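Local coordinates for protein mosquitocidal toxin (Bacillus sphaericus, PDB 2CB4) that probably transfers ADP-ribose from NAD to target proteins through its catalytic domain, the part of the larger mosquito-killing toxin present here, at residues F50-I63 and A158-H172. The protein carries 1 engineered substitution. Numbering follows the deposited sequence.
Sequences FASPNGLHMREQTI and APGGIDINASFSRNH
Backbones 50-63 and 158-172 run antiparallel, with M58 and I162 as a non-hydrogen-bonded pair flanked by D163 N to H57 O (2.8 Å) and R59 N to G161 O (3.0 Å), a single bridge between otherwise irregular chains. R59 reaches toward the start of 158-172: bent at chi3 (108°), it brings NH1 to G160 O (2.7 Å) and, less straight, to A158 O, both carbonyls lying at the guanidinium edge. Its NH2 gives to a water that also accepts from A158 N, while T62 CG2 sits over one guanidinium face, toward the rim. The same threonine turns OG1 between its backbone N and carbonyl carbon (chi1 67°), where it accepts from G160 N at 2.7 Å. In this catalytic domain of the ADP-ribosyltransferase clan, strand 162-163 lies beside strand 180-184 in the mixed sheet, I162 backbone pairing with T182; loop 50-63 meets the other edge of 162-163 through the M58-I162 bridge. L56 and M58 turn away from this seam toward Y40 of helix 36-44, though the M58 selenium still lies alongside I162 CG1. S167, in the short helical turn after D163, uses OG twice: it accepts from H57 N (2.9 Å, 168°) and donates to D163 O from above the carbonyl plane, which fixes the hydroxyl's rotation. D163 caps that turn through OD1 to A166 N, and its CB meets the edge of the H57 ring. S52, opening the type I turn S52-G55, donates through OG to S167 O, a short 2.5 Å bond. S169 N bonds to A51 O, and S169 OG lies close to both F50 O and A51 O. At the far end H172 CB packs on A51, one imidazole face lies under F50 O, and NE2 meets the F50 ring edge at CD2 (3.2 Å).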
ATOM      1  N   PHE A  50      44.059  -9.732 -21.880  1.00 59.08           N
ATOM      2  CA  PHE A  50      44.268  -9.630 -23.321  1.00 59.09           C
ATOM      3  C   PHE A  50      43.456  -8.504 -23.967  1.00 62.34           C
ATOM      4  O   PHE A  50      43.821  -8.009 -25.037  1.00 62.58           O
ATOM      5  CB  PHE A  50      44.027 -10.968 -24.024  1.00 61.39           C
ATOM      6  CG  PHE A  50      42.719 -11.611 -23.669  1.00 63.54           C
ATOM      7  CD1 PHE A  50      42.618 -12.433 -22.547  1.00 67.11           C
ATOM      8  CD2 PHE A  50      41.583 -11.377 -24.446  1.00 65.68           C
ATOM      9  CE1 PHE A  50      41.396 -13.035 -22.213  1.00 68.01           C
ATOM     10  CE2 PHE A  50      40.359 -11.967 -24.116  1.00 68.47           C
ATOM     11  CZ  PHE A  50      40.265 -12.794 -23.001  1.00 66.53           C
ATOM     12  N   ALA A  51      42.362  -8.095 -23.316  1.00 57.84           N
ATOM     13  CA  ALA A  51      41.505  -7.002 -23.820  1.00 56.53           C
ATOM     14  C   ALA A  51      42.154  -5.654 -23.486  1.00 57.58           C
ATOM     15  O   ALA A  51      42.184  -4.737 -24.310  1.00 55.76           O
ATOM     16  CB  ALA A  51      40.130  -7.089 -23.194  1.00 57.05           C
ATOM     17  N   SER A  52      42.692  -5.573 -22.270  1.00 53.88           N
ATOM     18  CA  SER A  52      43.372  -4.381 -21.773  1.00 53.61           C
ATOM     19  C   SER A  52      44.759  -4.749 -21.188  1.00 59.38           C
ATOM     20  O   SER A  52      44.952  -4.818 -19.962  1.00 57.95           O
ATOM     21  CB  SER A  52      42.517  -3.681 -20.710  1.00 54.56           C
ATOM     22  OG  SER A  52      42.935  -2.340 -20.553  1.00 58.68           O
ATOM     23  N   PRO A  53      45.710  -4.992 -22.084  1.00 58.45           N
ATOM     24  CA  PRO A  53      47.077  -5.371 -21.693  1.00 58.63           C
ATOM     25  C   PRO A  53      47.664  -4.421 -20.638  1.00 64.94           C
ATOM     26  O   PRO A  53      48.185  -4.863 -19.593  1.00 65.07           O
ATOM     27  CB  PRO A  53      47.854  -5.251 -23.006  1.00 59.90           C
ATOM     28  CG  PRO A  53      46.805  -5.387 -24.093  1.00 64.17           C
ATOM     29  CD  PRO A  53      45.590  -4.726 -23.529  1.00 59.37           C
ATOM     30  N   ASN A  54      47.557  -3.116 -20.896  1.00 61.24           N
ATOM     31  CA  ASN A  54      48.089  -2.106 -19.978  1.00 60.08           C
ATOM     32  C   ASN A  54      47.103  -1.494 -18.982  1.00 60.42           C
ATOM     33  O   ASN A  54      47.446  -0.553 -18.270  1.00 60.19           O
ATOM     34  CB  ASN A  54      48.787  -1.008 -20.773  1.00 62.37           C
ATOM     35  CG  ASN A  54      49.815  -1.571 -21.742  1.00 87.11           C
ATOM     36  OD1 ASN A  54      49.599  -1.601 -22.959  1.00 81.78           O
ATOM     37  ND2 ASN A  54      50.930  -2.061 -21.201  1.00 76.04           N
ATOM     38  N   GLY A  55      45.891  -2.031 -18.917  1.00 53.80           N
ATOM     39  CA  GLY A  55      44.887  -1.500 -18.006  1.00 51.54           C
ATOM     40  C   GLY A  55      44.171  -0.284 -18.634  1.00 50.35           C
ATOM     41  O   GLY A  55      44.494   0.165 -19.761  1.00 48.21           O
ATOM     42  N   LEU A  56      43.207   0.243 -17.887  1.00 43.98           N
ATOM     43  CA  LEU A  56      42.432   1.385 -18.341  1.00 41.93           C
ATOM     44  C   LEU A  56      43.305   2.606 -18.462  1.00 44.91           C
ATOM     45  O   LEU A  56      44.138   2.888 -17.610  1.00 44.40           O
ATOM     46  CB  LEU A  56      41.267   1.670 -17.390  1.00 41.04           C
ATOM     47  CG  LEU A  56      40.222   0.558 -17.260  1.00 43.97           C
ATOM     48  CD1 LEU A  56      39.145   0.939 -16.271  1.00 43.64           C
ATOM     49  CD2 LEU A  56      39.626   0.151 -18.593  1.00 42.75           C
ATOM     50  N   HIS A  57      43.099   3.344 -19.530  1.00 41.80           N
ATOM     51  CA  HIS A  57      43.848   4.547 -19.740  1.00 42.23           C
ATOM     52  C   HIS A  57      42.933   5.763 -19.497  1.00 42.60           C
ATOM     53  O   HIS A  57      41.986   6.000 -20.252  1.00 43.33           O
ATOM     54  CB  HIS A  57      44.452   4.571 -21.138  1.00 44.95           C
ATOM     55  CG  HIS A  57      45.344   5.745 -21.376  1.00 51.21           C
ATOM     56  ND1 HIS A  57      44.861   6.992 -21.737  1.00 54.70           N
ATOM     57  CD2 HIS A  57      46.687   5.887 -21.267  1.00 54.33           C
ATOM     58  CE1 HIS A  57      45.864   7.844 -21.861  1.00 54.16           C
ATOM     59  NE2 HIS A  57      46.984   7.199 -21.571  1.00 54.58           N
HETATM   60  N   MSE A  58      43.216   6.500 -18.417  1.00 33.35           N
HETATM   61  CA  MSE A  58      42.479   7.698 -18.037  1.00 28.77           C
HETATM   62  C   MSE A  58      42.933   8.887 -18.881  1.00 38.46           C
HETATM   63  O   MSE A  58      44.093   8.986 -19.207  1.00 40.93           O
HETATM   64  CB  MSE A  58      42.805   7.975 -16.582  1.00 27.19           C
HETATM   65  CG  MSE A  58      42.421   6.877 -15.594  1.00 28.11           C
HETATM   66 SE   MSE A  58      40.875   5.844 -16.080  1.00 28.26          SE
HETATM   67  CE  MSE A  58      40.932   4.552 -14.740  1.00 24.70           C
ATOM     68  N   ARG A  59      42.024   9.783 -19.271  1.00 37.32           N
ATOM     69  CA  ARG A  59      42.438  10.927 -20.080  1.00 36.91           C
ATOM     70  C   ARG A  59      43.436  11.751 -19.293  1.00 41.23           C
ATOM     71  O   ARG A  59      43.324  11.922 -18.070  1.00 39.64           O
ATOM     72  CB  ARG A  59      41.287  11.871 -20.328  1.00 35.25           C
ATOM     73  CG  ARG A  59      40.432  11.640 -21.491  1.00 35.26           C
ATOM     74  CD  ARG A  59      39.143  12.319 -21.098  1.00 40.39           C
ATOM     75  NE  ARG A  59      38.960  13.535 -21.844  1.00 36.39           N
ATOM     76  CZ  ARG A  59      38.429  14.638 -21.358  1.00 40.96           C
ATOM     77  NH1 ARG A  59      38.039  14.710 -20.087  1.00 18.70           N
ATOM     78  NH2 ARG A  59      38.304  15.685 -22.157  1.00 27.45           N
ATOM     79  N   GLU A  60      44.293  12.391 -20.064  1.00 40.42           N
ATOM     80  CA  GLU A  60      45.333  13.241 -19.490  1.00 41.40           C
ATOM     81  C   GLU A  60      45.166  14.727 -19.776  1.00 43.71           C
ATOM     82  O   GLU A  60      44.645  15.138 -20.815  1.00 39.34           O
ATOM     83  CB  GLU A  60      46.756  12.732 -19.932  1.00 42.92           C
ATOM     84  CG  GLU A  60      47.281  11.478 -19.157  1.00 52.27           C
ATOM     85  CD  GLU A  60      48.218  10.645 -20.004  1.00 89.95           C
ATOM     86  OE1 GLU A  60      48.841  11.211 -20.939  1.00 82.24           O
ATOM     87  OE2 GLU A  60      48.312   9.418 -19.759  1.00101.23           O
ATOM     88  N   GLN A  61      45.614  15.530 -18.830  1.00 45.71           N
ATOM     89  CA  GLN A  61      45.563  16.984 -18.978  1.00 47.68           C
ATOM     90  C   GLN A  61      44.141  17.494 -19.062  1.00 52.58           C
ATOM     91  O   GLN A  61      43.849  18.427 -19.808  1.00 50.40           O
ATOM     92  CB  GLN A  61      46.336  17.419 -20.218  1.00 49.48           C
ATOM     93  CG  GLN A  61      47.844  17.191 -20.059  1.00 67.76           C
ATOM     94  CD  GLN A  61      48.555  17.116 -21.384  1.00 90.87           C
ATOM     95  OE1 GLN A  61      47.927  16.814 -22.396  1.00 88.50           O
ATOM     96  NE2 GLN A  61      49.830  17.389 -21.365  1.00 83.20           N
ATOM     97  N   THR A  62      43.259  16.862 -18.304  1.00 51.39           N
ATOM     98  CA  THR A  62      41.879  17.300 -18.315  1.00 51.09           C
ATOM     99  C   THR A  62      41.815  18.472 -17.349  1.00 57.81           C
ATOM    100  O   THR A  62      40.893  19.287 -17.394  1.00 56.48           O
ATOM    101  CB  THR A  62      40.882  16.174 -17.990  1.00 37.18           C
ATOM    102  OG1 THR A  62      41.021  15.736 -16.623  1.00 33.59           O
ATOM    103  CG2 THR A  62      41.037  15.054 -18.952  1.00 26.52           C
ATOM    104  N   ILE A  63      42.866  18.557 -16.543  1.00 56.49           N
ATOM    105  CA  ILE A  63      43.050  19.611 -15.573  1.00 56.92           C
ATOM    106  C   ILE A  63      44.372  20.386 -15.782  1.00 64.70           C
ATOM    107  O   ILE A  63      45.431  19.760 -15.979  1.00 62.88           O
ATOM    108  CB  ILE A  63      43.121  19.029 -14.216  1.00 58.46           C
ATOM    109  CG1 ILE A  63      41.726  19.086 -13.597  1.00 56.53           C
ATOM    110  CG2 ILE A  63      44.148  19.814 -13.453  1.00 60.15           C
ATOM    111  CD1 ILE A  63      41.502  18.050 -12.636  1.00 55.19           C
ATOM    112  N   ALA A 158      35.258  18.532 -18.703  1.00 22.79           N
ATOM    113  CA  ALA A 158      35.207  17.939 -17.384  1.00 22.59           C
ATOM    114  C   ALA A 158      36.553  17.306 -17.031  1.00 31.14           C
ATOM    115  O   ALA A 158      37.327  16.909 -17.911  1.00 33.67           O
ATOM    116  CB  ALA A 158      34.089  16.808 -17.394  1.00 22.35           C
ATOM    117  N   PRO A 159      36.785  17.135 -15.745  1.00 28.45           N
ATOM    118  CA  PRO A 159      38.001  16.481 -15.307  1.00 27.65           C
ATOM    119  C   PRO A 159      37.787  14.977 -15.459  1.00 33.17           C
ATOM    120  O   PRO A 159      36.683  14.462 -15.221  1.00 31.14           O
ATOM    121  CB  PRO A 159      38.046  16.813 -13.788  1.00 28.39           C
ATOM    122  CG  PRO A 159      36.588  17.053 -13.400  1.00 31.40           C
ATOM    123  CD  PRO A 159      36.043  17.758 -14.609  1.00 27.65           C
ATOM    124  N   GLY A 160      38.858  14.263 -15.804  1.00 31.11           N
ATOM    125  CA  GLY A 160      38.794  12.818 -15.888  1.00 29.64           C
ATOM    126  C   GLY A 160      38.194  12.199 -17.122  1.00 31.00           C
ATOM    127  O   GLY A 160      38.246  12.743 -18.237  1.00 29.94           O
ATOM    128  N   GLY A 161      37.644  11.013 -16.891  1.00 28.57           N
ATOM    129  CA  GLY A 161      37.049  10.203 -17.925  1.00 29.06           C
ATOM    130  C   GLY A 161      38.042   9.111 -18.361  1.00 35.05           C
ATOM    131  O   GLY A 161      39.249   9.321 -18.340  1.00 36.00           O
ATOM    132  N   ILE A 162      37.509   7.957 -18.762  1.00 31.00           N
ATOM    133  CA  ILE A 162      38.296   6.833 -19.267  1.00 28.35           C
ATOM    134  C   ILE A 162      38.382   6.973 -20.771  1.00 32.73           C
ATOM    135  O   ILE A 162      37.363   7.107 -21.443  1.00 32.33           O
ATOM    136  CB  ILE A 162      37.588   5.512 -18.984  1.00 28.92           C
ATOM    137  CG1 ILE A 162      37.281   5.381 -17.496  1.00 27.48           C
ATOM    138  CG2 ILE A 162      38.373   4.351 -19.519  1.00 27.83           C
ATOM    139  CD1 ILE A 162      36.296   4.216 -17.218  1.00 25.34           C
ATOM    140  N   ASP A 163      39.600   6.965 -21.302  1.00 31.59           N
ATOM    141  CA  ASP A 163      39.830   7.053 -22.754  1.00 31.42           C
ATOM    142  C   ASP A 163      39.674   5.627 -23.293  1.00 38.15           C
ATOM    143  O   ASP A 163      40.585   4.800 -23.205  1.00 40.76           O
ATOM    144  CB  ASP A 163      41.243   7.555 -23.020  1.00 32.77           C
ATOM    145  CG  ASP A 163      41.516   7.764 -24.496  1.00 43.40           C
ATOM    146  OD1 ASP A 163      40.989   6.991 -25.327  1.00 43.53           O
ATOM    147  OD2 ASP A 163      42.245   8.718 -24.829  1.00 52.02           O
ATOM    148  N   ILE A 164      38.491   5.324 -23.812  1.00 33.55           N
ATOM    149  CA  ILE A 164      38.158   3.981 -24.278  1.00 31.69           C
ATOM    150  C   ILE A 164      39.078   3.400 -25.352  1.00 37.09           C
ATOM    151  O   ILE A 164      39.552   2.275 -25.245  1.00 37.21           O
ATOM    152  CB  ILE A 164      36.644   3.894 -24.704  1.00 32.49           C
ATOM    153  CG1 ILE A 164      35.726   4.212 -23.507  1.00 31.55           C
ATOM    154  CG2 ILE A 164      36.322   2.533 -25.369  1.00 29.08           C
ATOM    155  CD1 ILE A 164      35.925   3.303 -22.297  1.00 30.16           C
ATOM    156  N   ASN A 165      39.306   4.158 -26.404  1.00 34.40           N
ATOM    157  CA  ASN A 165      40.142   3.675 -27.475  1.00 35.06           C
ATOM    158  C   ASN A 165      41.596   3.377 -27.039  1.00 41.69           C
ATOM    159  O   ASN A 165      42.233   2.499 -27.598  1.00 43.12           O
ATOM    160  CB  ASN A 165      40.067   4.608 -28.693  1.00 31.83           C
ATOM    161  CG  ASN A 165      38.750   4.473 -29.456  1.00 43.51           C
ATOM    162  OD1 ASN A 165      37.894   3.672 -29.106  1.00 42.76           O
ATOM    163  ND2 ASN A 165      38.600   5.236 -30.526  1.00 35.66           N
ATOM    164  N   ALA A 166      42.087   4.087 -26.020  1.00 36.94           N
ATOM    165  CA  ALA A 166      43.438   3.891 -25.492  1.00 34.95           C
ATOM    166  C   ALA A 166      43.466   2.811 -24.409  1.00 40.41           C
ATOM    167  O   ALA A 166      44.533   2.450 -23.936  1.00 41.78           O
ATOM    168  CB  ALA A 166      43.986   5.207 -24.924  1.00 34.38           C
ATOM    169  N   SER A 167      42.302   2.316 -23.993  1.00 35.91           N
ATOM    170  CA  SER A 167      42.236   1.314 -22.927  1.00 34.79           C
ATOM    171  C   SER A 167      42.131  -0.115 -23.399  1.00 40.93           C
ATOM    172  O   SER A 167      42.328  -1.045 -22.618  1.00 40.85           O
ATOM    173  CB  SER A 167      41.045   1.596 -22.016  1.00 35.09           C
ATOM    174  OG  SER A 167      41.098   2.907 -21.528  1.00 38.91           O
ATOM    175  N   PHE A 168      41.765  -0.297 -24.658  1.00 39.89           N
ATOM    176  CA  PHE A 168      41.577  -1.631 -25.195  1.00 41.25           C
ATOM    177  C   PHE A 168      42.331  -1.881 -26.485  1.00 53.59           C
ATOM    178  O   PHE A 168      42.469  -0.976 -27.343  1.00 53.45           O
ATOM    179  CB  PHE A 168      40.083  -1.886 -25.456  1.00 41.75           C
ATOM    180  CG  PHE A 168      39.235  -1.779 -24.234  1.00 41.20           C
ATOM    181  CD1 PHE A 168      39.225  -2.794 -23.294  1.00 43.02           C
ATOM    182  CD2 PHE A 168      38.476  -0.641 -24.002  1.00 41.05           C
ATOM    183  CE1 PHE A 168      38.462  -2.685 -22.135  1.00 43.66           C
ATOM    184  CE2 PHE A 168      37.714  -0.518 -22.847  1.00 43.01           C
ATOM    185  CZ  PHE A 168      37.701  -1.539 -21.912  1.00 41.42           C
ATOM    186  N   SER A 169      42.772  -3.145 -26.636  1.00 58.23           N
ATOM    187  CA  SER A 169      43.473  -3.654 -27.823  1.00 61.41           C
ATOM    188  C   SER A 169      42.432  -3.657 -28.935  1.00 69.53           C
ATOM    189  O   SER A 169      41.335  -4.143 -28.751  1.00 67.97           O
ATOM    190  CB  SER A 169      43.983  -5.100 -27.607  1.00 67.71           C
ATOM    191  OG  SER A 169      44.161  -5.436 -26.226  1.00 79.82           O
ATOM    192  N   ARG A 170      42.776  -3.079 -30.078  1.00 72.54           N
ATOM    193  CA  ARG A 170      41.850  -2.940 -31.216  1.00 75.44           C
ATOM    194  C   ARG A 170      40.791  -3.996 -31.472  1.00 81.75           C
ATOM    195  O   ARG A 170      39.651  -3.656 -31.874  1.00 82.87           O
ATOM    196  CB  ARG A 170      42.600  -2.620 -32.517  1.00 80.01           C
ATOM    197  CG  ARG A 170      43.181  -1.199 -32.559  1.00 98.79           C
ATOM    198  CD  ARG A 170      43.662  -0.815 -33.941  1.00115.38           C
ATOM    199  NE  ARG A 170      42.587  -0.672 -34.920  1.00130.94           N
ATOM    200  CZ  ARG A 170      41.677   0.306 -34.913  1.00146.81           C
ATOM    201  NH1 ARG A 170      41.671   1.225 -33.956  1.00133.88           N
ATOM    202  NH2 ARG A 170      40.740   0.325 -35.858  1.00132.51           N
ATOM    203  N   ASN A 171      41.182  -5.254 -31.270  1.00 77.73           N
ATOM    204  CA  ASN A 171      40.344  -6.420 -31.488  1.00 77.20           C
ATOM    205  C   ASN A 171      39.542  -6.848 -30.278  1.00 77.94           C
ATOM    206  O   ASN A 171      38.795  -7.828 -30.317  1.00 77.80           O
ATOM    207  CB  ASN A 171      41.192  -7.561 -32.027  1.00 83.12           C
ATOM    208  CG  ASN A 171      41.531  -7.377 -33.490  1.00124.47           C
ATOM    209  OD1 ASN A 171      40.923  -6.547 -34.169  1.00124.11           O
ATOM    210  ND2 ASN A 171      42.552  -8.080 -33.953  1.00119.53           N
ATOM    211  N   HIS A 172      39.647  -6.051 -29.213  1.00 71.76           N
ATOM    212  CA  HIS A 172      38.937  -6.293 -27.969  1.00 70.10           C
ATOM    213  C   HIS A 172      38.160  -5.040 -27.577  1.00 65.54           C
ATOM    214  O   HIS A 172      37.491  -4.967 -26.532  1.00 62.05           O
ATOM    215  CB  HIS A 172      39.903  -6.758 -26.890  1.00 72.30           C
ATOM    216  CG  HIS A 172      40.489  -8.097 -27.169  1.00 77.19           C
ATOM    217  ND1 HIS A 172      41.559  -8.285 -28.019  1.00 79.81           N
ATOM    218  CD2 HIS A 172      40.095  -9.329 -26.778  1.00 80.03           C
ATOM    219  CE1 HIS A 172      41.822  -9.573 -28.110  1.00 79.77           C
ATOM    220  NE2 HIS A 172      40.947 -10.231 -27.365  1.00 80.16           N
TER
HETATM  221  O   HOH W   1      37.201  17.933 -20.856  1.00 32.07           O